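Local coordinates for DNA replication protein DnaC (PDB 3ECC) that acts as a helicase loader in bacterial replication initiation and holds ADP, beryllium trifluoride and magnesium in a P-loop nucleotide pocket, at residues F80-L85 / K93-V98; T127-Y130 / S135-I138; D10-K15 / K51-V56; L23-V28 / E175-K180; K60-Y63 / G67-G70. All blocks are in the same frame, centred on the assembly; numbering follows the deposited sequence.

Contact 1 (F80-L85 / K93-V98)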
# COMPACT_ATOMS: atom_id res chain seq x y z
N PHE A 80 3.95 -8.96 -12.38
CA PHE A 80 4.08 -10.14 -13.26
C PHE A 80 2.81 -10.39 -14.09
O PHE A 80 2.89 -10.79 -15.25
CB PHE A 80 4.44 -11.41 -12.47
CG PHE A 80 5.90 -11.50 -12.07
CD1 PHE A 80 6.91 -11.35 -13.02
CD2 PHE A 80 6.26 -11.76 -10.75
CE1 PHE A 80 8.25 -11.44 -12.65
CE2 PHE A 80 7.59 -11.84 -10.38
CZ PHE A 80 8.59 -11.68 -11.33
N ARG A 81 1.65 -10.18 -13.47
CA ARG A 81 0.37 -10.31 -14.16
C ARG A 81 0.31 -9.34 -15.32
O ARG A 81 0.14 -9.74 -16.48
CB ARG A 81 -0.79 -10.02 -13.22
CG ARG A 81 -1.27 -11.19 -12.41
CD ARG A 81 -2.71 -10.97 -12.04
NE ARG A 81 -3.03 -11.47 -10.70
CZ ARG A 81 -4.23 -11.37 -10.14
NH1 ARG A 81 -5.23 -10.79 -10.79
NH2 ARG A 81 -4.43 -11.85 -8.91
N LEU A 82 0.45 -8.05 -15.00
CA LEU A 82 0.36 -6.99 -15.99
C LEU A 82 1.39 -7.13 -17.10
O LEU A 82 1.03 -7.07 -18.27
CB LEU A 82 0.50 -5.62 -15.32
CG LEU A 82 -0.70 -5.16 -14.50
CD1 LEU A 82 -0.31 -3.98 -13.62
CD2 LEU A 82 -1.89 -4.82 -15.39
N LYS A 83 2.66 -7.32 -16.74
CA LYS A 83 3.72 -7.44 -17.76
C LYS A 83 3.37 -8.49 -18.81
O LYS A 83 3.73 -8.34 -19.98
CB LYS A 83 5.08 -7.75 -17.15
CG LYS A 83 6.23 -7.50 -18.11
CD LYS A 83 7.25 -8.62 -18.06
CE LYS A 83 8.47 -8.31 -18.92
NZ LYS A 83 9.60 -9.28 -18.71
N HIS A 84 2.64 -9.53 -18.39
CA HIS A 84 2.21 -10.57 -19.31
C HIS A 84 1.16 -10.08 -20.32
O HIS A 84 1.36 -10.18 -21.53
CB HIS A 84 1.70 -11.81 -18.57
CG HIS A 84 1.15 -12.85 -19.49
ND1 HIS A 84 -0.19 -13.18 -19.52
CD2 HIS A 84 1.74 -13.57 -20.46
CE1 HIS A 84 -0.39 -14.10 -20.45
NE2 HIS A 84 0.77 -14.36 -21.04
N LEU A 85 0.06 -9.52 -19.82
CA LEU A 85 -0.98 -8.99 -20.70
C LEU A 85 -0.59 -7.66 -21.36
O LEU A 85 -1.25 -7.21 -22.29
CB LEU A 85 -2.34 -8.89 -19.99
CG LEU A 85 -2.44 -8.93 -18.46
CD1 LEU A 85 -3.41 -7.89 -17.96
CD2 LEU A 85 -2.84 -10.31 -17.96
N LYS A 93 -8.57 -4.34 -20.06
CA LYS A 93 -9.66 -4.31 -19.08
C LYS A 93 -9.18 -4.49 -17.65
O LYS A 93 -9.69 -3.85 -16.73
CB LYS A 93 -10.73 -5.36 -19.43
CG LYS A 93 -11.58 -4.97 -20.64
CD LYS A 93 -12.69 -5.98 -20.93
CE LYS A 93 -13.57 -5.50 -22.09
NZ LYS A 93 -14.58 -6.52 -22.51
N PHE A 94 -8.17 -5.34 -17.45
CA PHE A 94 -7.59 -5.54 -16.14
C PHE A 94 -6.80 -4.31 -15.67
O PHE A 94 -6.89 -3.92 -14.50
CB PHE A 94 -6.70 -6.78 -16.13
CG PHE A 94 -6.04 -7.04 -14.81
CD1 PHE A 94 -6.78 -7.49 -13.72
CD2 PHE A 94 -4.68 -6.83 -14.65
CE1 PHE A 94 -6.17 -7.73 -12.49
CE2 PHE A 94 -4.06 -7.08 -13.43
CZ PHE A 94 -4.81 -7.53 -12.35
N LEU A 95 -6.04 -3.71 -16.58
CA LEU A 95 -5.23 -2.55 -16.25
C LEU A 95 -6.07 -1.34 -15.82
O LEU A 95 -5.69 -0.62 -14.89
CB LEU A 95 -4.31 -2.18 -17.42
CG LEU A 95 -3.38 -0.98 -17.24
CD1 LEU A 95 -2.38 -1.21 -16.12
CD2 LEU A 95 -2.67 -0.66 -18.54
N LYS A 96 -7.20 -1.13 -16.49
CA LYS A 96 -8.10 0.00 -16.17
C LYS A 96 -8.77 -0.16 -14.81
O LYS A 96 -8.94 0.82 -14.08
CB LYS A 96 -9.17 0.18 -17.24
CG LYS A 96 -8.86 1.24 -18.27
CD LYS A 96 -9.72 1.06 -19.50
CE LYS A 96 -8.95 1.46 -20.75
NZ LYS A 96 -9.38 0.62 -21.90
N THR A 97 -9.16 -1.39 -14.49
CA THR A 97 -9.79 -1.68 -13.21
C THR A 97 -8.82 -1.47 -12.07
O THR A 97 -9.22 -1.04 -10.98
CB THR A 97 -10.32 -3.12 -13.15
OG1 THR A 97 -9.34 -4.00 -13.70
CG2 THR A 97 -11.63 -3.24 -13.95
N VAL A 98 -7.54 -1.75 -12.32
CA VAL A 98 -6.49 -1.51 -11.34
C VAL A 98 -6.20 -0.02 -11.20
O VAL A 98 -6.28 0.53 -10.10
CB VAL A 98 -5.18 -2.27 -11.68
CG1 VAL A 98 -4.03 -1.78 -10.82
CG2 VAL A 98 -5.37 -3.77 -11.50
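Phe-94 is the side chain around which helices 75-86 and 93-99 meet, and Arg-81, Leu-82 and Leu-85 all converge on it. Most of the contact is apolar. The Leu-82 methyl CD2 comes up to the edge of the ring, near its plane, 3.5 Å from Phe-94 CD2. Leu-85 CD1 touches the same ring atom from an oblique direction, 3.7 Å from Phe-94 CD2, and also brushes Phe-94 CB. Leu-82 CD2 does double duty, since it lies 3.7 Å from Leu-95 CD1 as well. The torsion of Phe-94 explains its central place: CG is anti to the backbone N (chi1 179°), which carries the ring out across the gap, while Val-98 CG2 of its own helix lies over one face toward the rim.

A charged side chain adds a van der Waals contact. Arg-81 lays NH1 3.6 Å from Phe-94 CE1, its guanidinium tilted 26° from the ring plane and meeting it obliquely, while its NH2 makes a long, weak ion pair with Asp-77. Within helix 93-99, Phe-94 O accepts both Val-98 N and Thr-97 OG1, from one face of its plane; the Thr-97 OG1 bond to Phe-94 O is 2.6 Å.

No hydrogen bond joins the segments, whose axes approach to 10.6 Å and run at 139°, far from parallel. Leu-82 continues inward to Ile-125 of helix 116-131, whereas Arg-81 is exposed. Such a pairing is that of a helix-loop-helix hairpin, here forming the two-helix connection between the neighbouring parallel strands 71-74 and 104-107.

Contact 2 (T127-Y130 / S135-I138)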
# COMPACT_ATOMS: atom_id res chain seq x y z
N THR A 127 1.84 7.37 -10.56
CA THR A 127 1.64 8.69 -11.16
C THR A 127 0.17 8.88 -11.60
O THR A 127 -0.41 9.95 -11.42
CB THR A 127 2.61 8.91 -12.33
OG1 THR A 127 3.95 8.77 -11.85
CG2 THR A 127 2.45 10.28 -12.93
N TYR A 128 -0.41 7.83 -12.16
CA TYR A 128 -1.81 7.85 -12.55
C TYR A 128 -2.72 8.09 -11.35
O TYR A 128 -3.60 8.96 -11.39
CB TYR A 128 -2.18 6.54 -13.24
CG TYR A 128 -3.54 6.54 -13.86
CD1 TYR A 128 -3.73 6.96 -15.18
CD2 TYR A 128 -4.65 6.10 -13.14
CE1 TYR A 128 -4.99 6.96 -15.76
CE2 TYR A 128 -5.91 6.09 -13.71
CZ TYR A 128 -6.09 6.52 -15.02
OH TYR A 128 -7.34 6.51 -15.58
N ARG A 129 -2.49 7.34 -10.28
CA ARG A 129 -3.30 7.43 -9.07
C ARG A 129 -3.02 8.69 -8.28
O ARG A 129 -3.87 9.16 -7.53
CB ARG A 129 -3.11 6.18 -8.21
CG ARG A 129 -3.64 4.91 -8.87
CD ARG A 129 -3.48 3.68 -8.00
NE ARG A 129 -4.44 3.64 -6.90
CZ ARG A 129 -5.74 3.40 -7.05
NH1 ARG A 129 -6.24 3.16 -8.26
NH2 ARG A 129 -6.55 3.41 -6.00
N TYR A 130 -1.82 9.25 -8.46
CA TYR A 130 -1.48 10.59 -7.96
C TYR A 130 -2.23 11.69 -8.73
O TYR A 130 -2.81 12.60 -8.13
CB TYR A 130 0.03 10.84 -8.06
CG TYR A 130 0.49 12.22 -7.63
CD1 TYR A 130 0.59 12.55 -6.29
CD2 TYR A 130 0.84 13.19 -8.57
CE1 TYR A 130 1.02 13.81 -5.88
CE2 TYR A 130 1.27 14.45 -8.18
CZ TYR A 130 1.35 14.76 -6.84
OH TYR A 130 1.77 16.00 -6.44
N SER A 135 -7.16 6.89 -4.25
CA SER A 135 -6.59 6.52 -2.95
C SER A 135 -5.94 5.15 -2.99
O SER A 135 -6.52 4.19 -3.51
CB SER A 135 -7.64 6.56 -1.85
OG SER A 135 -8.91 6.15 -2.35
N THR A 136 -4.73 5.07 -2.45
CA THR A 136 -3.93 3.87 -2.56
C THR A 136 -3.14 3.62 -1.28
O THR A 136 -2.46 4.51 -0.76
CB THR A 136 -2.99 3.91 -3.80
OG1 THR A 136 -1.85 3.07 -3.57
CG2 THR A 136 -2.51 5.32 -4.08
N ILE A 137 -3.23 2.39 -0.78
CA ILE A 137 -2.54 2.00 0.44
C ILE A 137 -1.32 1.16 0.12
O ILE A 137 -1.36 0.29 -0.75
CB ILE A 137 -3.48 1.25 1.40
CG1 ILE A 137 -4.69 2.13 1.73
CG2 ILE A 137 -2.73 0.84 2.67
CD1 ILE A 137 -5.84 1.39 2.41
N ILE A 138 -0.23 1.42 0.82
CA ILE A 138 1.04 0.77 0.54
C ILE A 138 1.62 0.19 1.82
O ILE A 138 1.53 0.80 2.88
CB ILE A 138 2.06 1.78 -0.06
CG1 ILE A 138 1.62 2.24 -1.45
CG2 ILE A 138 3.47 1.18 -0.10
CD1 ILE A 138 2.24 3.54 -1.88
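In the beta-alpha-beta unit made by strand 104-107, helix 116-131 and strand 136-141, Arg-129 near the end of the helix reaches across to Ser-135 and Thr-136, where the next strand begins. The chain thus closes its own turn, with only four residues between the two segments, and all three touching residues are buried.

The bond that defines the contact runs from Arg-129 NH2 to Ser-135 O, at 2.6 Å and with an N-H...O angle of 146°. Seen from the guanidinium, the oxygen lies in plane at the edge; seen from the carbonyl, the donor stands well above the plane. A bend at chi3 (74°) turns the guanidinium aside from the otherwise straight start of the side chain and presents that edge to the strand.

Other backbone carbonyls share this buried cation. Arg-129 NH2 also binds Ser-101 O, and NH1 makes a weak hydrogen bond to Leu-99 O, so the group is also held by oxygens at the end of helix 93-99 and in the loop leading to strand 104-107. Their partial negative charges would be expected to stabilise the positive charge in the interior. The Ser-135 hydroxyl bonds elsewhere, to Pro-102 O, which ties the start of strand 136-141 to that same loop.

Van der Waals contact completes the fit: Thr-136 meets the guanidinium edge, its CB 3.4 Å from Arg-129 NE and its CG2 3.8 Å from that same nitrogen.

Contact 3 (D10-K15 / K51-V56). With MG (magnesium ion), chain C; ADP (adenosine-5'-diphosphate), chain B; BEF (beryllium trifluoride ion), chain D.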
# COMPACT_ATOMS: atom_id res chain seq x y z
N ASP A 10 -10.95 -5.45 14.15
CA ASP A 10 -11.52 -5.94 15.40
C ASP A 10 -10.66 -7.06 15.99
O ASP A 10 -10.31 -7.03 17.17
CB ASP A 10 -12.94 -6.42 15.15
CG ASP A 10 -13.79 -6.35 16.38
OD1 ASP A 10 -13.52 -7.13 17.33
OD2 ASP A 10 -14.73 -5.52 16.40
N THR A 11 -10.33 -8.04 15.15
CA THR A 11 -9.35 -9.07 15.48
C THR A 11 -7.99 -8.46 15.86
O THR A 11 -7.11 -9.15 16.39
CB THR A 11 -9.16 -10.03 14.28
OG1 THR A 11 -10.42 -10.59 13.90
CG2 THR A 11 -8.18 -11.15 14.62
N TYR A 12 -7.83 -7.17 15.58
CA TYR A 12 -6.58 -6.48 15.85
C TYR A 12 -6.46 -5.99 17.29
O TYR A 12 -7.23 -5.14 17.75
CB TYR A 12 -6.32 -5.34 14.87
CG TYR A 12 -4.86 -4.99 14.76
CD1 TYR A 12 -4.04 -5.63 13.85
CD2 TYR A 12 -4.29 -4.04 15.60
CE1 TYR A 12 -2.69 -5.34 13.77
CE2 TYR A 12 -2.95 -3.72 15.52
CZ TYR A 12 -2.15 -4.37 14.59
OH TYR A 12 -0.81 -4.07 14.51
N HIS A 13 -5.48 -6.55 17.99
CA HIS A 13 -5.12 -6.08 19.31
C HIS A 13 -3.67 -5.62 19.26
O HIS A 13 -2.75 -6.43 19.26
CB HIS A 13 -5.32 -7.18 20.35
CG HIS A 13 -6.73 -7.67 20.42
ND1 HIS A 13 -7.20 -8.70 19.63
CD2 HIS A 13 -7.79 -7.25 21.16
CE1 HIS A 13 -8.48 -8.91 19.90
NE2 HIS A 13 -8.86 -8.05 20.82
N PRO A 14 -3.48 -4.29 19.18
CA PRO A 14 -2.16 -3.68 19.13
C PRO A 14 -1.26 -4.18 20.24
O PRO A 14 -1.71 -4.35 21.37
CB PRO A 14 -2.46 -2.18 19.32
CG PRO A 14 -3.95 -2.08 19.59
CD PRO A 14 -4.56 -3.31 19.06
N LYS A 15 0.01 -4.41 19.92
CA LYS A 15 0.93 -5.00 20.89
C LYS A 15 1.97 -4.00 21.38
O LYS A 15 2.86 -4.36 22.16
CB LYS A 15 1.60 -6.25 20.33
CG LYS A 15 0.65 -7.44 20.18
CD LYS A 15 1.29 -8.74 20.66
CE LYS A 15 0.31 -9.92 20.57
NZ LYS A 15 -1.06 -9.58 21.07
N LYS A 51 2.03 -5.21 9.07
CA LYS A 51 1.71 -4.20 8.05
C LYS A 51 0.61 -4.67 7.10
O LYS A 51 -0.41 -3.99 6.92
CB LYS A 51 2.96 -3.78 7.27
CG LYS A 51 4.05 -3.17 8.13
CD LYS A 51 5.24 -2.69 7.31
CE LYS A 51 5.92 -3.84 6.58
NZ LYS A 51 6.60 -4.79 7.52
N THR A 52 0.81 -5.84 6.49
CA THR A 52 -0.18 -6.41 5.58
C THR A 52 -1.49 -6.65 6.31
O THR A 52 -2.57 -6.48 5.74
CB THR A 52 0.32 -7.72 4.97
OG1 THR A 52 1.63 -7.52 4.41
CG2 THR A 52 -0.63 -8.22 3.89
N HIS A 53 -1.40 -7.04 7.58
CA HIS A 53 -2.58 -7.27 8.40
C HIS A 53 -3.47 -6.02 8.42
O HIS A 53 -4.67 -6.09 8.16
CB HIS A 53 -2.18 -7.66 9.83
CG HIS A 53 -3.33 -8.13 10.66
ND1 HIS A 53 -3.59 -9.46 10.89
CD2 HIS A 53 -4.31 -7.44 11.29
CE1 HIS A 53 -4.67 -9.57 11.65
NE2 HIS A 53 -5.13 -8.36 11.90
N LEU A 54 -2.86 -4.88 8.73
CA LEU A 54 -3.60 -3.62 8.86
C LEU A 54 -4.08 -3.08 7.52
O LEU A 54 -5.12 -2.43 7.45
CB LEU A 54 -2.76 -2.57 9.58
CG LEU A 54 -2.66 -2.80 11.08
CD1 LEU A 54 -1.65 -1.87 11.72
CD2 LEU A 54 -4.04 -2.64 11.72
N ALA A 55 -3.31 -3.35 6.46
CA ALA A 55 -3.69 -3.00 5.09
C ALA A 55 -4.94 -3.75 4.62
O ALA A 55 -5.79 -3.19 3.94
CB ALA A 55 -2.54 -3.26 4.14
N VAL A 56 -5.05 -5.03 4.98
CA VAL A 56 -6.21 -5.83 4.60
C VAL A 56 -7.41 -5.43 5.47
O VAL A 56 -8.54 -5.32 4.98
CB VAL A 56 -5.94 -7.34 4.72
CG1 VAL A 56 -7.20 -8.14 4.39
CG2 VAL A 56 -4.82 -7.75 3.77
MG MG C . 3.42 -7.74 4.70
PB ADP B . 4.06 -7.71 7.75
O1B ADP B . 3.02 -7.53 6.65
O2B ADP B . 4.57 -6.42 8.33
O3B ADP B . 5.14 -8.70 7.42
PA ADP B . 2.00 -9.40 8.67
O1A ADP B . 0.76 -8.56 8.48
O2A ADP B . 2.16 -10.34 7.48
O3A ADP B . 3.27 -8.43 8.94
O5' ADP B . 1.94 -10.21 10.06
C5' ADP B . 2.39 -11.56 10.19
C4' ADP B . 1.30 -12.39 10.86
O4' ADP B . 1.05 -11.89 12.17
C3' ADP B . -0.01 -12.30 10.10
O3' ADP B . -0.52 -13.62 9.94
C2' ADP B . -0.92 -11.44 10.96
O2' ADP B . -2.24 -11.93 10.95
C1' ADP B . -0.33 -11.56 12.34
N9 ADP B . -0.46 -10.32 13.16
C8 ADP B . 0.34 -9.24 13.13
N7 ADP B . -0.06 -8.31 14.04
C5 ADP B . -1.13 -8.80 14.67
C6 ADP B . -2.05 -8.34 15.74
N6 ADP B . -1.91 -7.14 16.36
N1 ADP B . -3.05 -9.16 16.11
C2 ADP B . -3.22 -10.37 15.54
N3 ADP B . -2.42 -10.85 14.57
C4 ADP B . -1.39 -10.13 14.10
BE BEF D . 6.25 -8.27 5.43
F1 BEF D . 6.91 -6.85 6.24
F2 BEF D . 4.81 -8.12 4.41
F3 BEF D . 6.77 -9.85 6.02
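Tyr-12 and Leu-54 form the close-packed side of this contact. The methyl CD2 of Leu-54 sits over the centre of the Tyr-12 ring, 3.6 Å from its centroid and 12° off the normal, in a CH-pi contact. The opposite face is taken by the adenine amino group, with ADP N6 3.2 Å from Tyr-12 CE1, so the ring is sandwiched between helix and nucleotide. With CG anti to the backbone N (chi1 -157°), Tyr-12 projects from its loop into that slot. The His-53 ring lies beside it in an oblique pairing, the planes 50° apart. An alanine at this position would take the ring away and is likely to leave both Leu-54 CD2 and the adenine amino group facing a gap.

Segment 51-56 begins with Lys-51 and Thr-52, which close the Walker A motif (P-loop) and start the helix after it. Its amides grip the phosphates: Thr-52 N lies 2.8 Å from ADP O1B, and His-53 N the same 2.8 Å from ADP O1A. Lys-51 binds O2B through both N and NZ, while Thr-52 OG1 and ADP O1B coordinate the magnesium. His-53 adds a hydrogen bond between ND1 and the ribose O2' and lays a ring face against the adenine.

The loop side is looser. His-13 contributes its backbone, accepting ADP N6 at O over 3.1 Å, while its imidazole is exposed and makes a weak bond from ND1 to Thr-11 O.

Contact 4 (L23-V28 / E175-K180)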
# COMPACT_ATOMS: atom_id res chain seq x y z
N LEU A 23 -3.79 2.01 14.60
CA LEU A 23 -5.19 1.58 14.65
C LEU A 23 -6.15 2.76 14.76
O LEU A 23 -7.17 2.79 14.08
CB LEU A 23 -5.42 0.58 15.80
CG LEU A 23 -6.85 0.11 16.10
CD1 LEU A 23 -7.48 -0.61 14.91
CD2 LEU A 23 -6.89 -0.77 17.35
N LEU A 24 -5.80 3.73 15.60
CA LEU A 24 -6.64 4.92 15.78
C LEU A 24 -6.60 5.81 14.53
O LEU A 24 -7.62 6.37 14.13
CB LEU A 24 -6.22 5.71 17.03
CG LEU A 24 -6.36 5.00 18.39
CD1 LEU A 24 -5.68 5.78 19.51
CD2 LEU A 24 -7.81 4.68 18.76
N THR A 25 -5.43 5.90 13.90
CA THR A 25 -5.29 6.66 12.67
C THR A 25 -6.04 6.00 11.50
O THR A 25 -6.53 6.69 10.61
CB THR A 25 -3.82 6.88 12.29
OG1 THR A 25 -3.13 7.49 13.39
CG2 THR A 25 -3.72 7.79 11.08
N ILE A 26 -6.12 4.67 11.51
CA ILE A 26 -6.86 3.95 10.47
C ILE A 26 -8.36 4.15 10.63
O ILE A 26 -9.07 4.44 9.66
CB ILE A 26 -6.56 2.43 10.47
CG1 ILE A 26 -5.10 2.17 10.12
CG2 ILE A 26 -7.49 1.69 9.51
CD1 ILE A 26 -4.61 0.79 10.53
N ARG A 27 -8.84 4.00 11.87
CA ARG A 27 -10.27 4.14 12.18
C ARG A 27 -10.81 5.53 11.81
O ARG A 27 -11.89 5.65 11.22
CB ARG A 27 -10.55 3.80 13.66
CG ARG A 27 -10.47 2.29 13.98
CD ARG A 27 -11.29 1.90 15.20
NE ARG A 27 -11.30 0.45 15.43
CZ ARG A 27 -12.14 -0.41 14.85
NH1 ARG A 27 -13.06 0.02 13.99
NH2 ARG A 27 -12.07 -1.70 15.13
N VAL A 28 -10.03 6.57 12.12
CA VAL A 28 -10.34 7.93 11.69
C VAL A 28 -10.38 8.00 10.17
O VAL A 28 -11.30 8.57 9.59
CB VAL A 28 -9.31 8.94 12.22
CG1 VAL A 28 -9.48 10.28 11.54
CG2 VAL A 28 -9.43 9.08 13.72
N GLU A 175 -0.49 9.27 4.24
CA GLU A 175 0.05 9.53 5.56
C GLU A 175 0.95 8.37 5.98
O GLU A 175 0.60 7.20 5.79
CB GLU A 175 -1.08 9.72 6.57
CG GLU A 175 -0.79 10.79 7.60
CD GLU A 175 -1.51 10.54 8.91
OE1 GLU A 175 -2.75 10.40 8.88
OE2 GLU A 175 -0.83 10.48 9.96
N LEU A 176 2.11 8.69 6.54
CA LEU A 176 3.07 7.66 6.92
C LEU A 176 2.81 7.12 8.33
O LEU A 176 2.67 7.89 9.27
CB LEU A 176 4.50 8.19 6.81
CG LEU A 176 5.64 7.15 6.82
CD1 LEU A 176 5.93 6.64 5.40
CD2 LEU A 176 6.90 7.72 7.47
N LEU A 177 2.76 5.80 8.45
CA LEU A 177 2.59 5.16 9.75
C LEU A 177 3.68 4.12 10.00
O LEU A 177 3.63 3.02 9.46
CB LEU A 177 1.20 4.52 9.87
CG LEU A 177 -0.01 5.46 10.02
CD1 LEU A 177 -1.30 4.71 9.74
CD2 LEU A 177 -0.06 6.12 11.40
N VAL A 178 4.66 4.47 10.81
CA VAL A 178 5.70 3.52 11.13
C VAL A 178 5.24 2.54 12.19
O VAL A 178 4.63 2.93 13.19
CB VAL A 178 6.98 4.20 11.58
CG1 VAL A 178 8.06 3.16 11.80
CG2 VAL A 178 7.41 5.19 10.53
N ILE A 179 5.53 1.26 11.97
CA ILE A 179 5.15 0.20 12.88
C ILE A 179 6.38 -0.53 13.37
O ILE A 179 7.18 -1.03 12.57
CB ILE A 179 4.18 -0.77 12.20
CG1 ILE A 179 2.96 -0.01 11.71
CG2 ILE A 179 3.78 -1.88 13.15
CD1 ILE A 179 1.98 -0.89 11.03
N LYS A 180 6.54 -0.58 14.69
CA LYS A 180 7.80 -1.01 15.28
C LYS A 180 7.67 -2.17 16.25
O LYS A 180 8.35 -2.21 17.28
CB LYS A 180 8.50 0.18 15.94
CG LYS A 180 8.98 1.21 14.96
CD LYS A 180 10.25 1.91 15.43
CE LYS A 180 9.95 2.98 16.47
NZ LYS A 180 9.46 4.25 15.85
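Thr-25 meets Leu-177 tip to tip, and their conformations decide which atoms touch. On the helix, Thr-25 has OG1 beside its backbone N (chi1 -54°) and CG2 anti to that nitrogen. The hydroxyl is thereby placed to bond Arg-21 O one turn earlier, and the methyl is left for the strand. On the other side, Leu-177 carries CG anti to its carbonyl carbon (chi1 -72°), and with chi2 at 164° its two methyls fork toward the threonine: CD2 is 3.9 Å from Thr-25 CB, and CD1 lies 4.1 Å from Thr-25 CG2.

Glu-175 comes in from the opposite direction to Thr-25. Its chain is extended beyond CG, and this brings OE1 to 3.5 Å from Thr-25 CG2, an approach of carboxylate to methyl with no hydrogen bond. Cutting Leu-177 back to an alanine would probably open a gap beneath Thr-25 and leave that stretch of helix without its apolar support from the strand.

The contact is modest in extent, with 149 Å² buried between the segments, and it lies toward the surface. More deeply, Ile-26 packs on Leu-41 and Phe-43 of strand 40-45, while Leu-177 and Glu-175 pair through their backbones with Thr-42.

A helix is thus laid against the outermost strand, 174-178, of a parallel sheet whose 5-1-4-3-2 strand order is that of the AAA+ ATPase fold.

Contact 5 (K60-Y63 / G67-G70)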
# COMPACT_ATOMS: atom_id res chain seq x y z
N LYS A 60 -11.07 -3.80 4.19
CA LYS A 60 -12.36 -4.38 4.59
C LYS A 60 -13.23 -3.35 5.31
O LYS A 60 -14.43 -3.25 5.04
CB LYS A 60 -12.14 -5.58 5.51
CG LYS A 60 -12.14 -6.92 4.82
CD LYS A 60 -11.69 -8.03 5.78
CE LYS A 60 -12.59 -8.13 7.03
NZ LYS A 60 -13.97 -8.66 6.74
N ALA A 61 -12.62 -2.60 6.23
CA ALA A 61 -13.34 -1.60 7.00
C ALA A 61 -13.98 -0.55 6.09
O ALA A 61 -15.13 -0.17 6.30
CB ALA A 61 -12.41 -0.94 8.00
N ILE A 62 -13.25 -0.11 5.08
CA ILE A 62 -13.78 0.80 4.07
C ILE A 62 -15.01 0.17 3.41
O ILE A 62 -16.05 0.81 3.30
CB ILE A 62 -12.72 1.14 3.01
CG1 ILE A 62 -11.64 2.04 3.61
CG2 ILE A 62 -13.37 1.82 1.80
CD1 ILE A 62 -10.38 2.09 2.81
N TYR A 63 -14.87 -1.09 3.01
CA TYR A 63 -15.95 -1.80 2.34
C TYR A 63 -17.16 -2.07 3.25
O TYR A 63 -18.30 -2.13 2.78
CB TYR A 63 -15.43 -3.11 1.76
CG TYR A 63 -16.52 -4.12 1.48
CD1 TYR A 63 -17.29 -4.03 0.32
CD2 TYR A 63 -16.79 -5.15 2.38
CE1 TYR A 63 -18.30 -4.95 0.06
CE2 TYR A 63 -17.80 -6.07 2.13
CZ TYR A 63 -18.55 -5.96 0.97
OH TYR A 63 -19.55 -6.87 0.71
N GLY A 67 -18.93 0.70 1.84
CA GLY A 67 -19.40 -0.16 0.74
C GLY A 67 -18.60 0.00 -0.54
O GLY A 67 -19.05 -0.41 -1.61
N ILE A 68 -17.43 0.62 -0.44
CA ILE A 68 -16.54 0.81 -1.58
C ILE A 68 -15.61 -0.40 -1.72
O ILE A 68 -14.81 -0.68 -0.84
CB ILE A 68 -15.73 2.12 -1.45
CG1 ILE A 68 -16.65 3.33 -1.65
CG2 ILE A 68 -14.58 2.16 -2.45
CD1 ILE A 68 -16.23 4.55 -0.85
N ARG A 69 -15.78 -1.13 -2.83
CA ARG A 69 -14.99 -2.33 -3.11
C ARG A 69 -13.64 -1.98 -3.74
O ARG A 69 -13.59 -1.38 -4.81
CB ARG A 69 -15.76 -3.26 -4.05
CG ARG A 69 -16.77 -4.16 -3.36
CD ARG A 69 -17.32 -5.19 -4.34
NE ARG A 69 -17.75 -6.41 -3.65
CZ ARG A 69 -17.67 -7.63 -4.18
NH1 ARG A 69 -17.17 -7.80 -5.40
NH2 ARG A 69 -18.08 -8.69 -3.48
N GLY A 70 -12.56 -2.36 -3.06
CA GLY A 70 -11.21 -2.17 -3.59
C GLY A 70 -10.53 -3.48 -3.92
O GLY A 70 -11.18 -4.53 -4.00
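Tyr-63 and Arg-69 lie side by side, pointing the same way, where helix 51-65 gives out and the chain turns back along it. Tyr-63 can be followed outward. At its root, CA makes a CA-H...O contact with Ile-68 O. Its CB touches that oxygen as well, at 3.6 Å from Ile-68 O, and the same carbonyl lies at the edge of the ring, near its plane. CG stands anti to the backbone N (chi1 160°), which lays the ring along the returning chain. Farther out, CD1 comes 3.7 Å from Arg-69 CG, an oblique approach, and CE1 follows at 3.8 Å from Arg-69 CG and 4.0 Å from Arg-69 NE. There CE1 meets the guanidinium at its edge, ring and guanidinium planes being 62° apart. The hydroxyl tip extends past this last pairing, on a residue that is largely exposed.

Next to the tyrosine in sequence, Ile-62 brings CG2 to 4.0 Å from Ile-68 CB, and packs inward against Val-30 of helix 17-31. Ile-68 in turn rests on Pro-35 and Pro-102.

The backbone makes the turn at Gly-67. Its N gives a weak hydrogen bond to Ile-62 O, 3.2 Å long, and its CA approaches Tyr-63 O at 3.0 Å. With phi at 72°, Gly-67 is the first residue to leave helical geometry: a glycine at the C' position, just past the C-terminus of the helix begun at the P-loop, where the chain is redirected into strand 71-74.

In the fold
Contacts 3 and 4 form the nucleotide end of the molecule. Their centres are 10 Å apart, and they meet where Leu-54 CD2 lies 3.7 Å from Ile-26 CD1; the side chain of Leu-177 is still about 12 Å from the bound ADP. Contact 5 shares helix 51-65 with contact 3 but sits at the far end of that helix, 16 Å away between centres. Across the chain's centre from contact 3 lie contacts 1 and 2, which touch each other through Val-98 O and Arg-129 NH1 at 3.2 Å. Contact 1 is the remotest from the pocket, its centre 28 Å from that of contact 3. Contact 4 spans the sequence, enclosing contacts 1, 2 and 5 within its loop.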